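Local coordinates for Her-1 protein (Caenorhabditis elegans, PDB 1SZH) that dictates male development, probably acting as a secreted signal in worm sex determination, and inhibits the function of TRA-2A, at residues D13-C18 with N22-C27; I28-M31 with P36-C39; K67-D72 with S131-G136; S77-D82 with K124-C129; E91-N96 with L109-S114. The protein carries 2 engineered substitutions. All coordinates share one frame; numbering follows the deposited sequence.

How the contacts relate
From the N terminus, contact 1 closes the short connection between helices 8-18 and 24-33, and contact 2 follows in series, folding the loop after helix 24-33 back onto it. The two share that helix and are joined by the C26-C39 disulfide. Contact 3 closes a much longer loop, from 67-72 to the end of helix 120-134. Contact 4 is nested inside that loop, and contact 5, pairing helices 85-97 and 105-115, inside contact 4. Contacts 4 and 5 touch directly, F126 CE1 lying 3.5 Å from C94 SG. Contacts 1 and 4 lie on opposite sides of the chain's centre; P36 meeting N96 links contacts 2 and 5.

Contact 1 of 5, residues D13-C18 with N22-C27; sequences DAAEKC and NRQECC
Q24 reaches from the first turn of helix 24-33 to the backbone of A15 and E16, and its amide makes the only hydrogen bond between the two segments. Q24 NE2 donates to A15 O at 2.8 Å with an N-H...O angle of 149°. The donor stands well above the carbonyl plane, 60° out of it, rather than on a lone pair. NE2 is also bonded to the T20 O of the connecting turn, which fixes the rotation of the amide. A bend at chi2 (-66°) folds the side chain over to this position, and it sets Q24 OE1 3.5 Å from A15 CB. Beneath the amide the packing is buried: A15 CB meets C27 CB at 4.1 Å, with I28 and M31 against the same alanine. The other flank is looser and exposed; there E16 CG touches Q24 OE1 at 3.6 Å, while the E16 carboxylate extends away. Replacing Q24 by an alanine takes away the amide, which would probably leave A15 O and T20 O without this donor and a gap beside A15 CB. Short-turn packing of two helices, stapled by the C19-C27 disulfide and covered by helix 47-59, is consistent with the overhand three-helix bundle of HER-1.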
# COMPACT_ATOMS: atom_id res chain seq x y z
N ASP A 13 -0.38 9.33 -18.31
CA ASP A 13 -0.18 10.68 -17.77
C ASP A 13 0.55 10.62 -16.43
O ASP A 13 1.46 11.41 -16.17
CB ASP A 13 -1.52 11.39 -17.60
CG ASP A 13 -1.35 12.85 -17.17
OD1 ASP A 13 -1.95 13.24 -16.15
OD2 ASP A 13 -0.63 13.60 -17.87
N ALA A 14 0.16 9.67 -15.58
CA ALA A 14 0.82 9.53 -14.27
C ALA A 14 2.30 9.16 -14.47
O ALA A 14 3.17 9.68 -13.77
CB ALA A 14 0.12 8.46 -13.43
N ALA A 15 2.58 8.24 -15.39
CA ALA A 15 3.95 7.84 -15.64
C ALA A 15 4.78 9.04 -16.12
O ALA A 15 5.91 9.24 -15.67
CB ALA A 15 4.00 6.71 -16.69
N GLU A 16 4.21 9.83 -17.02
CA GLU A 16 4.90 11.01 -17.56
C GLU A 16 5.20 12.06 -16.49
O GLU A 16 6.25 12.72 -16.54
CB GLU A 16 4.05 11.64 -18.67
CG GLU A 16 3.87 10.73 -19.89
CD GLU A 16 2.62 11.08 -20.70
OE1 GLU A 16 2.09 12.19 -20.54
OE2 GLU A 16 2.19 10.23 -21.52
N LYS A 17 4.30 12.22 -15.53
CA LYS A 17 4.47 13.21 -14.48
C LYS A 17 5.31 12.76 -13.32
O LYS A 17 5.87 13.57 -12.59
CB LYS A 17 3.09 13.62 -13.94
CG LYS A 17 2.23 14.36 -14.96
CD LYS A 17 0.86 14.68 -14.43
CE LYS A 17 0.11 15.59 -15.43
NZ LYS A 17 -1.28 15.87 -14.98
N CYS A 18 5.45 11.45 -13.16
CA CYS A 18 6.13 10.93 -11.99
C CYS A 18 7.41 10.12 -12.16
O CYS A 18 8.18 10.03 -11.22
CB CYS A 18 5.14 10.06 -11.22
SG CYS A 18 3.59 10.89 -10.79
N ASN A 22 13.41 7.09 -18.95
CA ASN A 22 13.80 5.70 -19.16
C ASN A 22 12.97 4.70 -18.36
O ASN A 22 13.02 3.50 -18.63
CB ASN A 22 15.28 5.51 -18.85
CG ASN A 22 15.59 5.64 -17.37
OD1 ASN A 22 15.22 6.62 -16.73
ND2 ASN A 22 16.29 4.64 -16.82
N ARG A 23 12.21 5.20 -17.38
CA ARG A 23 11.41 4.31 -16.54
C ARG A 23 9.91 4.40 -16.83
O ARG A 23 9.10 3.84 -16.09
CB ARG A 23 11.69 4.59 -15.07
CG ARG A 23 13.12 4.29 -14.65
CD ARG A 23 13.29 4.59 -13.18
NE ARG A 23 14.62 4.26 -12.67
CZ ARG A 23 15.66 5.08 -12.68
NH1 ARG A 23 15.55 6.30 -13.20
NH2 ARG A 23 16.81 4.69 -12.15
N GLN A 24 9.54 5.09 -17.89
CA GLN A 24 8.13 5.23 -18.23
C GLN A 24 7.41 3.91 -18.41
O GLN A 24 6.33 3.69 -17.86
CB GLN A 24 7.98 6.01 -19.54
CG GLN A 24 8.39 7.43 -19.44
CD GLN A 24 7.47 8.18 -18.54
OE1 GLN A 24 6.27 8.28 -18.81
NE2 GLN A 24 8.00 8.70 -17.44
N GLU A 25 8.00 3.04 -19.23
CA GLU A 25 7.39 1.75 -19.52
C GLU A 25 7.24 0.92 -18.27
O GLU A 25 6.23 0.25 -18.08
CB GLU A 25 8.22 0.97 -20.54
CG GLU A 25 8.05 1.46 -21.97
CD GLU A 25 6.75 0.98 -22.60
OE1 GLU A 25 5.66 1.32 -22.09
OE2 GLU A 25 6.82 0.26 -23.62
N CYS A 26 8.26 0.96 -17.41
CA CYS A 26 8.20 0.20 -16.18
C CYS A 26 7.08 0.73 -15.29
O CYS A 26 6.34 -0.05 -14.69
CB CYS A 26 9.53 0.25 -15.41
SG CYS A 26 9.55 -0.73 -13.91
N CYS A 27 6.96 2.05 -15.19
CA CYS A 27 5.89 2.63 -14.37
C CYS A 27 4.51 2.26 -14.91
O CYS A 27 3.60 1.95 -14.14
CB CYS A 27 6.07 4.14 -14.29
SG CYS A 27 7.35 4.50 -13.08

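Contact 2 of 5, residues I28-M31 with P36-C39; sequences IEIM and PIRC
I30 overlaps three residues of the returning loop, spreading its two branches over P36, I37 and C39. Its CG2 methyl lies 3.6 Å from P36 O, and CB is almost as near to the same oxygen, a carbon-oxygen contact without any hydrogen bond. The same methyl also meets C39 SG, from another side, at 4.2 Å. The second branch ends in CD1, which meets I37 CG1 at 3.7 Å, the two isoleucine side chains passing at a slant. The torsions account for this division of labour. CG1 of I30 sits between the backbone N and the carbonyl carbon (chi1 68°), a less common choice for a helical isoleucine, and this leaves CG2 beside the backbone N; chi2 of 89° then swings CD1 toward I37. No hydrogen bond crosses between 28-31 and 36-39, so the contact rests on apolar packing and on the cystine beside it, because C39 SG is bonded to C26 SG, on helix 24-33 about one turn before I30. The segment 36-39 is thereby tied to helix 24-33 at C39 and packed on it through P36 and I37. Around this pair, P101 and T35 also touch I30, and P36 leans on T99 and S100. I37 lies against V51 and L55 of helix 47-59, so the loop is wedged between helices 24-33 and 47-59.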
# COMPACT_ATOMS: atom_id res chain seq x y z
N ILE A 28 4.36 2.29 -16.22
CA ILE A 28 3.08 1.90 -16.84
C ILE A 28 2.81 0.44 -16.50
O ILE A 28 1.68 0.08 -16.14
CB ILE A 28 3.15 2.11 -18.36
CG1 ILE A 28 3.11 3.62 -18.65
CG2 ILE A 28 1.98 1.43 -19.07
CD1 ILE A 28 3.51 3.98 -20.07
N GLU A 29 3.85 -0.39 -16.55
CA GLU A 29 3.67 -1.82 -16.24
C GLU A 29 3.23 -2.09 -14.80
O GLU A 29 2.29 -2.86 -14.57
CB GLU A 29 4.97 -2.59 -16.51
CG GLU A 29 5.28 -2.79 -17.97
CD GLU A 29 5.28 -4.26 -18.36
OE1 GLU A 29 4.67 -4.60 -19.38
OE2 GLU A 29 5.93 -5.08 -17.65
N ILE A 30 3.90 -1.46 -13.83
CA ILE A 30 3.49 -1.72 -12.46
C ILE A 30 2.09 -1.15 -12.18
O ILE A 30 1.35 -1.69 -11.37
CB ILE A 30 4.54 -1.23 -11.43
CG1 ILE A 30 4.65 0.30 -11.39
CG2 ILE A 30 5.91 -1.80 -11.80
CD1 ILE A 30 3.70 0.98 -10.40
N MET A 31 1.69 -0.10 -12.89
CA MET A 31 0.33 0.40 -12.68
C MET A 31 -0.72 -0.55 -13.28
O MET A 31 -1.75 -0.83 -12.66
CB MET A 31 0.16 1.80 -13.28
CG MET A 31 0.83 2.86 -12.41
SD MET A 31 0.52 4.56 -13.00
CE MET A 31 1.90 4.75 -14.14
N PRO A 36 4.03 -3.17 -6.78
CA PRO A 36 4.84 -2.09 -6.22
C PRO A 36 5.80 -1.53 -7.26
O PRO A 36 6.11 -2.17 -8.27
CB PRO A 36 5.62 -2.76 -5.09
CG PRO A 36 4.71 -3.88 -4.67
CD PRO A 36 4.16 -4.40 -5.98
N ILE A 37 6.30 -0.32 -6.99
CA ILE A 37 7.25 0.32 -7.88
C ILE A 37 8.67 -0.25 -7.66
O ILE A 37 9.18 -0.24 -6.54
CB ILE A 37 7.34 1.84 -7.61
CG1 ILE A 37 5.99 2.50 -7.85
CG2 ILE A 37 8.44 2.46 -8.49
CD1 ILE A 37 5.83 3.88 -7.18
N ARG A 38 9.30 -0.76 -8.71
CA ARG A 38 10.68 -1.22 -8.59
C ARG A 38 11.37 -0.29 -9.59
O ARG A 38 11.85 0.80 -9.22
CB ARG A 38 10.75 -2.70 -8.96
CG ARG A 38 10.03 -3.56 -7.91
CD ARG A 38 10.24 -5.06 -8.05
NE ARG A 38 9.60 -5.78 -6.95
CZ ARG A 38 9.56 -7.11 -6.82
NH1 ARG A 38 10.14 -7.89 -7.73
NH2 ARG A 38 8.95 -7.65 -5.77
N CYS A 39 11.41 -0.70 -10.84
CA CYS A 39 11.91 0.16 -11.88
C CYS A 39 13.33 0.69 -11.85
O CYS A 39 13.64 1.68 -12.51
CB CYS A 39 10.91 1.32 -12.01
SG CYS A 39 9.22 0.73 -12.27

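Contact 3 of 5, residues K67-D72 with S131-G136; sequences KINLDD and SLRKDG. With ACT (acetate ion), chain D.
A salt bridge between R133 and D72 joins the end of helix 120-134, closed by a Schellman motif at G136, to the beginning of a 3-10 segment, consistent with the extended 3-10 helix of HER-1. R133 NE bonds to D72 OD1 at 2.8 Å with an N-H...O angle of 153°, using the oxygen's syn lone pair. The carboxylate lies tilted against the guanidinium, the two planes 38° apart. Its other oxygen, D72 OD2, accepts a hydrogen bond from a water at 2.7 Å, and that water in turn accepts from R133 NH2 at 2.9 Å, closing a bridged ring round the pair. OD2 also forms a salt bridge with R130 NE, so this buried carboxylate is gripped by two arginines of one helix, which would be expected to favour its charged form.

The guanidinium is packed on both faces. N69 lies over one, its CB 3.5 Å from R133 NH2 and its amide stacked at 23° to the guanidinium plane; K134 CB lies over the opposite face, offset toward the rim. Bends at chi2 and chi3 of R133 fold the chain back to reach this slot, and on the way its CD brushes D71 CB at 4.0 Å. Beyond the bridge an acetate ion, probably from the crystallisation liquor, places its OXT at the edge of the R133 guanidinium, in its plane. OXT accepts hydrogen bonds from K134 NZ at 2.9 Å and from R133 NH2 at 3.2 Å, the latter bond being nearly straight.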
# COMPACT_ATOMS: atom_id res chain seq x y z
N LYS A 67 -7.10 6.83 -2.27
CA LYS A 67 -5.69 6.80 -1.90
C LYS A 67 -5.46 6.24 -0.50
O LYS A 67 -6.34 6.34 0.37
CB LYS A 67 -5.10 8.22 -1.94
CG LYS A 67 -5.17 8.88 -3.30
CD LYS A 67 -4.32 10.14 -3.41
CE LYS A 67 -4.90 11.30 -2.64
NZ LYS A 67 -4.21 12.58 -3.01
N ILE A 68 -4.28 5.66 -0.30
CA ILE A 68 -3.88 5.16 1.02
C ILE A 68 -2.46 5.63 1.26
O ILE A 68 -1.59 5.47 0.40
CB ILE A 68 -3.93 3.63 1.13
CG1 ILE A 68 -5.40 3.18 1.14
CG2 ILE A 68 -3.25 3.18 2.46
CD1 ILE A 68 -5.57 1.69 1.09
N ASN A 69 -2.22 6.22 2.43
CA ASN A 69 -0.91 6.72 2.77
C ASN A 69 0.12 5.58 2.74
O ASN A 69 -0.11 4.51 3.32
CB ASN A 69 -0.94 7.36 4.16
CG ASN A 69 0.27 8.24 4.43
OD1 ASN A 69 0.16 9.47 4.55
ND2 ASN A 69 1.43 7.62 4.54
N LEU A 70 1.24 5.80 2.05
CA LEU A 70 2.27 4.78 1.98
C LEU A 70 2.72 4.24 3.35
O LEU A 70 3.02 3.04 3.48
CB LEU A 70 3.49 5.31 1.21
CG LEU A 70 4.64 4.32 1.00
CD1 LEU A 70 4.18 3.09 0.21
CD2 LEU A 70 5.77 5.06 0.27
N ASP A 71 2.75 5.11 4.36
CA ASP A 71 3.18 4.71 5.69
C ASP A 71 2.30 3.64 6.32
O ASP A 71 2.76 2.92 7.20
CB ASP A 71 3.23 5.91 6.65
CG ASP A 71 4.22 6.96 6.22
OD1 ASP A 71 5.32 6.59 5.76
OD2 ASP A 71 3.90 8.16 6.37
N ASP A 72 1.05 3.53 5.89
CA ASP A 72 0.18 2.51 6.45
C ASP A 72 0.63 1.08 6.12
O ASP A 72 0.18 0.12 6.75
CB ASP A 72 -1.27 2.70 5.95
CG ASP A 72 -1.95 3.93 6.53
OD1 ASP A 72 -1.30 4.71 7.26
OD2 ASP A 72 -3.15 4.13 6.23
N SER A 131 -5.47 4.03 11.86
CA SER A 131 -6.10 5.18 12.54
C SER A 131 -5.07 5.93 13.38
O SER A 131 -5.03 7.16 13.34
CB SER A 131 -7.25 4.71 13.43
OG SER A 131 -8.34 4.28 12.64
N LEU A 132 -4.24 5.21 14.13
CA LEU A 132 -3.21 5.88 14.95
C LEU A 132 -2.22 6.66 14.06
O LEU A 132 -1.80 7.77 14.42
CB LEU A 132 -2.46 4.86 15.80
CG LEU A 132 -3.19 4.35 17.06
CD1 LEU A 132 -2.26 3.40 17.79
CD2 LEU A 132 -3.57 5.52 17.96
N ARG A 133 -1.84 6.09 12.92
CA ARG A 133 -0.92 6.78 11.99
C ARG A 133 -1.60 8.09 11.53
O ARG A 133 -1.00 9.17 11.53
CB ARG A 133 -0.64 5.86 10.78
CG ARG A 133 0.59 6.21 9.88
CD ARG A 133 0.36 7.41 8.96
NE ARG A 133 -0.89 7.32 8.21
CZ ARG A 133 -1.54 8.37 7.72
NH1 ARG A 133 -1.05 9.60 7.91
NH2 ARG A 133 -2.70 8.21 7.11
N LYS A 134 -2.87 7.99 11.15
CA LYS A 134 -3.66 9.14 10.71
C LYS A 134 -3.74 10.19 11.84
O LYS A 134 -3.76 11.40 11.58
CB LYS A 134 -5.06 8.66 10.33
CG LYS A 134 -6.09 9.74 10.05
CD LYS A 134 -5.92 10.30 8.67
CE LYS A 134 -7.10 11.18 8.29
NZ LYS A 134 -6.99 11.66 6.88
N ASP A 135 -3.77 9.72 13.09
CA ASP A 135 -3.85 10.61 14.26
C ASP A 135 -2.53 11.26 14.68
O ASP A 135 -2.47 11.97 15.68
CB ASP A 135 -4.46 9.86 15.45
CG ASP A 135 -5.95 9.58 15.26
OD1 ASP A 135 -6.58 10.18 14.36
OD2 ASP A 135 -6.49 8.77 16.03
N GLY A 136 -1.46 11.02 13.93
CA GLY A 136 -0.20 11.67 14.26
C GLY A 136 0.84 10.86 15.01
O GLY A 136 1.90 11.40 15.37
C ACT D . -3.33 11.27 5.53
O ACT D . -2.72 12.37 5.87
OXT ACT D . -4.34 10.74 6.13
CH3 ACT D . -2.88 10.47 4.36
O HOH W 1 -4.19 5.92 7.97

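Contact 4 of 5, residues S77-D82 with K124-C129; sequences SVFGND and KCFEKC
V78 and F79 project from the 3-10 segment into the surface of helix 120-134, where C125 and F126 offer a stepped hollow. V78 is the first bump. Its CG2 methyl presses on C125 SG at 3.5 Å, and its CG1 methyl lies 4.0 Å from F126 CB, so the forked side chain straddles the step between two successive helix residues. That fork is set by chi1 of 76°, which holds CG1 between the backbone N and the carbonyl carbon and turns CG2 outward to the cysteine. CG1 has a second task: it sits over the centre of the F79 ring, 4.1 Å above its plane, and so backs the phenylalanine from within its own segment.

F79 fills the adjoining dip with the CZ and CE1 end of its ring. F79 CZ touches F126 CB at 3.5 Å and F79 CE1 reaches F126 CD1 at 3.7 Å. The two rings meet obliquely, with centroids 5.3 Å apart and planes at 42°. With an alanine here in place of F126 the ring is gone, which would probably leave a gap beside F79 CE1 and take away the packing on C94, L109 and I112.

The bumps are presented by a steady backbone, since V78 O accepts from both N81 N and N81 ND2. C125 is bonded to C148, and one turn on C129 is bonded to C75. F126 continues inward onto C94 of helix 85-97 and onto L109 and I112 of helix 105-115; F79 also reaches C94, I112 and L122 of helix 120-134, so the 3-10 segment packs against helices 85-97, 105-115 and 120-134.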
# COMPACT_ATOMS: atom_id res chain seq x y z
N SER A 77 2.45 -5.77 9.23
CA SER A 77 3.22 -6.70 10.04
C SER A 77 2.38 -7.41 11.07
O SER A 77 2.74 -8.51 11.52
CB SER A 77 4.37 -5.96 10.74
OG SER A 77 5.28 -5.49 9.76
N VAL A 78 1.25 -6.82 11.44
CA VAL A 78 0.43 -7.46 12.47
C VAL A 78 -0.13 -8.81 12.08
O VAL A 78 -0.38 -9.65 12.93
CB VAL A 78 -0.74 -6.57 12.92
CG1 VAL A 78 -1.87 -6.55 11.90
CG2 VAL A 78 -1.25 -7.06 14.27
N PHE A 79 -0.31 -9.05 10.78
CA PHE A 79 -0.88 -10.32 10.36
C PHE A 79 0.01 -11.52 10.59
O PHE A 79 -0.48 -12.64 10.69
CB PHE A 79 -1.31 -10.22 8.91
CG PHE A 79 -2.43 -9.27 8.69
CD1 PHE A 79 -2.21 -8.06 8.00
CD2 PHE A 79 -3.69 -9.52 9.23
CE1 PHE A 79 -3.24 -7.14 7.85
CE2 PHE A 79 -4.73 -8.61 9.09
CZ PHE A 79 -4.51 -7.41 8.40
N GLY A 80 1.31 -11.26 10.71
CA GLY A 80 2.26 -12.33 10.94
C GLY A 80 2.27 -12.77 12.39
O GLY A 80 2.96 -13.72 12.74
N ASN A 81 1.50 -12.09 13.24
CA ASN A 81 1.48 -12.47 14.65
C ASN A 81 0.74 -13.79 14.76
O ASN A 81 0.84 -14.50 15.76
CB ASN A 81 0.82 -11.37 15.50
CG ASN A 81 1.75 -10.18 15.71
OD1 ASN A 81 2.86 -10.32 16.22
ND2 ASN A 81 1.29 -8.99 15.32
N ASP A 82 0.00 -14.11 13.71
CA ASP A 82 -0.69 -15.38 13.63
C ASP A 82 0.47 -16.26 13.18
O ASP A 82 0.73 -16.39 11.98
CB ASP A 82 -1.76 -15.34 12.54
CG ASP A 82 -2.52 -16.64 12.42
OD1 ASP A 82 -1.87 -17.69 12.32
OD2 ASP A 82 -3.76 -16.60 12.42
N LYS A 124 -8.67 -6.00 12.87
CA LYS A 124 -9.06 -4.82 13.64
C LYS A 124 -7.82 -4.07 14.11
O LYS A 124 -7.82 -2.84 14.15
CB LYS A 124 -9.94 -5.22 14.83
CG LYS A 124 -11.32 -5.70 14.41
CD LYS A 124 -12.19 -6.04 15.61
CE LYS A 124 -13.60 -6.45 15.17
NZ LYS A 124 -14.47 -6.88 16.31
N CYS A 125 -6.77 -4.80 14.46
CA CYS A 125 -5.53 -4.16 14.90
C CYS A 125 -4.89 -3.42 13.71
O CYS A 125 -4.38 -2.32 13.85
CB CYS A 125 -4.57 -5.21 15.42
SG CYS A 125 -3.01 -4.59 16.02
N PHE A 126 -4.94 -4.03 12.53
CA PHE A 126 -4.40 -3.41 11.33
C PHE A 126 -5.13 -2.07 11.11
O PHE A 126 -4.51 -1.04 10.82
CB PHE A 126 -4.64 -4.36 10.12
CG PHE A 126 -4.40 -3.73 8.75
CD1 PHE A 126 -3.11 -3.51 8.28
CD2 PHE A 126 -5.48 -3.38 7.95
CE1 PHE A 126 -2.89 -2.93 7.01
CE2 PHE A 126 -5.28 -2.81 6.66
CZ PHE A 126 -3.99 -2.58 6.19
N GLU A 127 -6.45 -2.08 11.25
CA GLU A 127 -7.22 -0.87 11.05
C GLU A 127 -6.89 0.15 12.15
O GLU A 127 -6.80 1.35 11.87
CB GLU A 127 -8.71 -1.18 11.01
CG GLU A 127 -9.15 -1.93 9.73
CD GLU A 127 -9.30 -1.02 8.51
OE1 GLU A 127 -8.29 -0.44 8.04
OE2 GLU A 127 -10.44 -0.89 8.00
N LYS A 128 -6.70 -0.32 13.37
CA LYS A 128 -6.37 0.60 14.47
C LYS A 128 -5.00 1.24 14.22
O LYS A 128 -4.78 2.43 14.47
CB LYS A 128 -6.40 -0.16 15.80
CG LYS A 128 -6.07 0.69 17.04
CD LYS A 128 -6.44 -0.10 18.29
CE LYS A 128 -6.48 0.78 19.53
NZ LYS A 128 -6.95 -0.02 20.70
N CYS A 129 -4.04 0.46 13.74
CA CYS A 129 -2.73 0.98 13.42
C CYS A 129 -2.88 2.10 12.37
O CYS A 129 -2.22 3.12 12.48
CB CYS A 129 -1.86 -0.18 12.87
SG CYS A 129 -0.22 0.23 12.31

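Contact 5 of 5, residues E91-N96 with L109-S114; sequences ENRCKN and LDSIKS. With ACT (acetate ion), chain C.
R93 leaves its helix with CG anti to the backbone N (chi1 157°) and then bends at chi2 and chi3, which carries its guanidinium across toward S111. The serine OG, likewise pointing away from its own backbone N, comes to the edge of the guanidinium and lies 3.3 Å from R93 NH1. This is one side of a packed pair of helices, 85-97 and 105-115, that run in roughly opposite senses, well inclined to each other, in a region consistent with the left-handed antiparallel four-helix bundle of HER-1.

One residue further along each helix the character changes from polar to apolar. C94 SG meets the I112 CD1 methyl at 3.8 Å, with I112 CG1 only slightly farther off from the sulfur at 4.1 Å. The end of the isoleucine comes nearer to the cysteine although its CB does not point straight across. Both residues are buried, whereas R93 is exposed, so the interface has a buried apolar side and a polar side nearer solvent. C94 also forms a disulfide with C76, tying the helix pair to the 3-10 segment, and L109 rests on R130 of helix 120-134.

On the outer side an acetate ion, probably from the crystallisation liquor, is shared by R93 and R89, whose NE is also bonded to it. The R93 end of this bridge is nearly straight: R93 NE donates to the acetate O at 2.9 Å with an N-H...O angle of 167°.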
# COMPACT_ATOMS: atom_id res chain seq x y z
N GLU A 91 0.28 -11.40 5.60
CA GLU A 91 1.16 -10.25 5.89
C GLU A 91 1.85 -9.80 4.60
O GLU A 91 1.87 -8.60 4.26
CB GLU A 91 2.21 -10.62 6.94
CG GLU A 91 3.31 -9.57 7.09
CD GLU A 91 4.30 -9.92 8.18
OE1 GLU A 91 4.17 -11.02 8.76
OE2 GLU A 91 5.21 -9.10 8.44
N ASN A 92 2.40 -10.76 3.86
CA ASN A 92 3.10 -10.44 2.61
C ASN A 92 2.16 -9.90 1.53
O ASN A 92 2.54 -8.98 0.80
CB ASN A 92 3.88 -11.66 2.10
CG ASN A 92 5.07 -11.99 3.00
OD1 ASN A 92 5.65 -11.10 3.63
ND2 ASN A 92 5.44 -13.26 3.04
N ARG A 93 0.96 -10.46 1.45
CA ARG A 93 -0.05 -10.02 0.49
C ARG A 93 -0.37 -8.56 0.85
O ARG A 93 -0.44 -7.70 -0.03
CB ARG A 93 -1.29 -10.91 0.61
CG ARG A 93 -2.63 -10.32 0.12
CD ARG A 93 -2.88 -10.49 -1.36
NE ARG A 93 -2.80 -11.86 -1.86
CZ ARG A 93 -3.82 -12.71 -2.02
NH1 ARG A 93 -5.06 -12.37 -1.71
NH2 ARG A 93 -3.60 -13.90 -2.58
N CYS A 94 -0.58 -8.30 2.14
CA CYS A 94 -0.88 -6.94 2.59
C CYS A 94 0.25 -5.98 2.23
O CYS A 94 0.01 -4.91 1.67
CB CYS A 94 -1.09 -6.99 4.12
SG CYS A 94 -1.59 -5.45 4.92
N LYS A 95 1.50 -6.37 2.50
CA LYS A 95 2.61 -5.47 2.20
C LYS A 95 2.66 -5.15 0.70
O LYS A 95 2.93 -3.99 0.32
CB LYS A 95 3.93 -6.07 2.65
CG LYS A 95 4.06 -6.16 4.17
CD LYS A 95 5.38 -6.83 4.56
CE LYS A 95 5.60 -6.77 6.07
NZ LYS A 95 6.88 -7.47 6.41
N ASN A 96 2.42 -6.16 -0.14
CA ASN A 96 2.44 -5.93 -1.58
C ASN A 96 1.29 -5.00 -1.99
O ASN A 96 1.51 -4.05 -2.71
CB ASN A 96 2.35 -7.26 -2.33
CG ASN A 96 3.68 -8.00 -2.35
OD1 ASN A 96 4.75 -7.38 -2.38
ND2 ASN A 96 3.62 -9.33 -2.33
N LEU A 109 -8.30 -3.25 0.65
CA LEU A 109 -8.90 -3.62 1.92
C LEU A 109 -9.79 -4.85 1.83
O LEU A 109 -9.83 -5.65 2.77
CB LEU A 109 -9.62 -2.42 2.55
CG LEU A 109 -8.70 -1.25 2.91
CD1 LEU A 109 -9.54 -0.06 3.40
CD2 LEU A 109 -7.70 -1.66 3.99
N ASP A 110 -10.49 -5.01 0.72
CA ASP A 110 -11.34 -6.19 0.57
C ASP A 110 -10.46 -7.44 0.56
O ASP A 110 -10.80 -8.46 1.17
CB ASP A 110 -12.14 -6.13 -0.74
CG ASP A 110 -13.24 -5.08 -0.71
OD1 ASP A 110 -13.68 -4.69 0.40
OD2 ASP A 110 -13.68 -4.65 -1.80
N SER A 111 -9.31 -7.37 -0.11
CA SER A 111 -8.41 -8.53 -0.20
C SER A 111 -7.76 -8.82 1.14
O SER A 111 -7.66 -9.97 1.55
CB SER A 111 -7.35 -8.29 -1.30
OG SER A 111 -6.44 -9.38 -1.34
N ILE A 112 -7.33 -7.76 1.84
CA ILE A 112 -6.72 -7.93 3.14
C ILE A 112 -7.75 -8.46 4.15
O ILE A 112 -7.44 -9.34 4.96
CB ILE A 112 -6.15 -6.58 3.62
CG1 ILE A 112 -4.99 -6.16 2.72
CG2 ILE A 112 -5.68 -6.68 5.10
CD1 ILE A 112 -4.65 -4.65 2.83
N LYS A 113 -8.96 -7.93 4.13
CA LYS A 113 -9.98 -8.41 5.06
C LYS A 113 -10.28 -9.88 4.75
O LYS A 113 -10.45 -10.67 5.67
CB LYS A 113 -11.27 -7.59 4.94
CG LYS A 113 -12.33 -7.97 5.97
CD LYS A 113 -13.49 -6.99 5.93
CE LYS A 113 -14.53 -7.31 7.01
NZ LYS A 113 -15.63 -6.31 7.00
N SER A 114 -10.30 -10.25 3.47
CA SER A 114 -10.59 -11.63 3.13
C SER A 114 -9.51 -12.60 3.61
O SER A 114 -9.85 -13.64 4.15
CB SER A 114 -10.80 -11.77 1.63
OG SER A 114 -12.04 -11.17 1.28
C ACT C . -0.37 -14.54 -2.60
O ACT C . -0.35 -13.22 -2.61
OXT ACT C . 0.23 -15.30 -1.76
CH3 ACT C . -1.16 -15.31 -3.60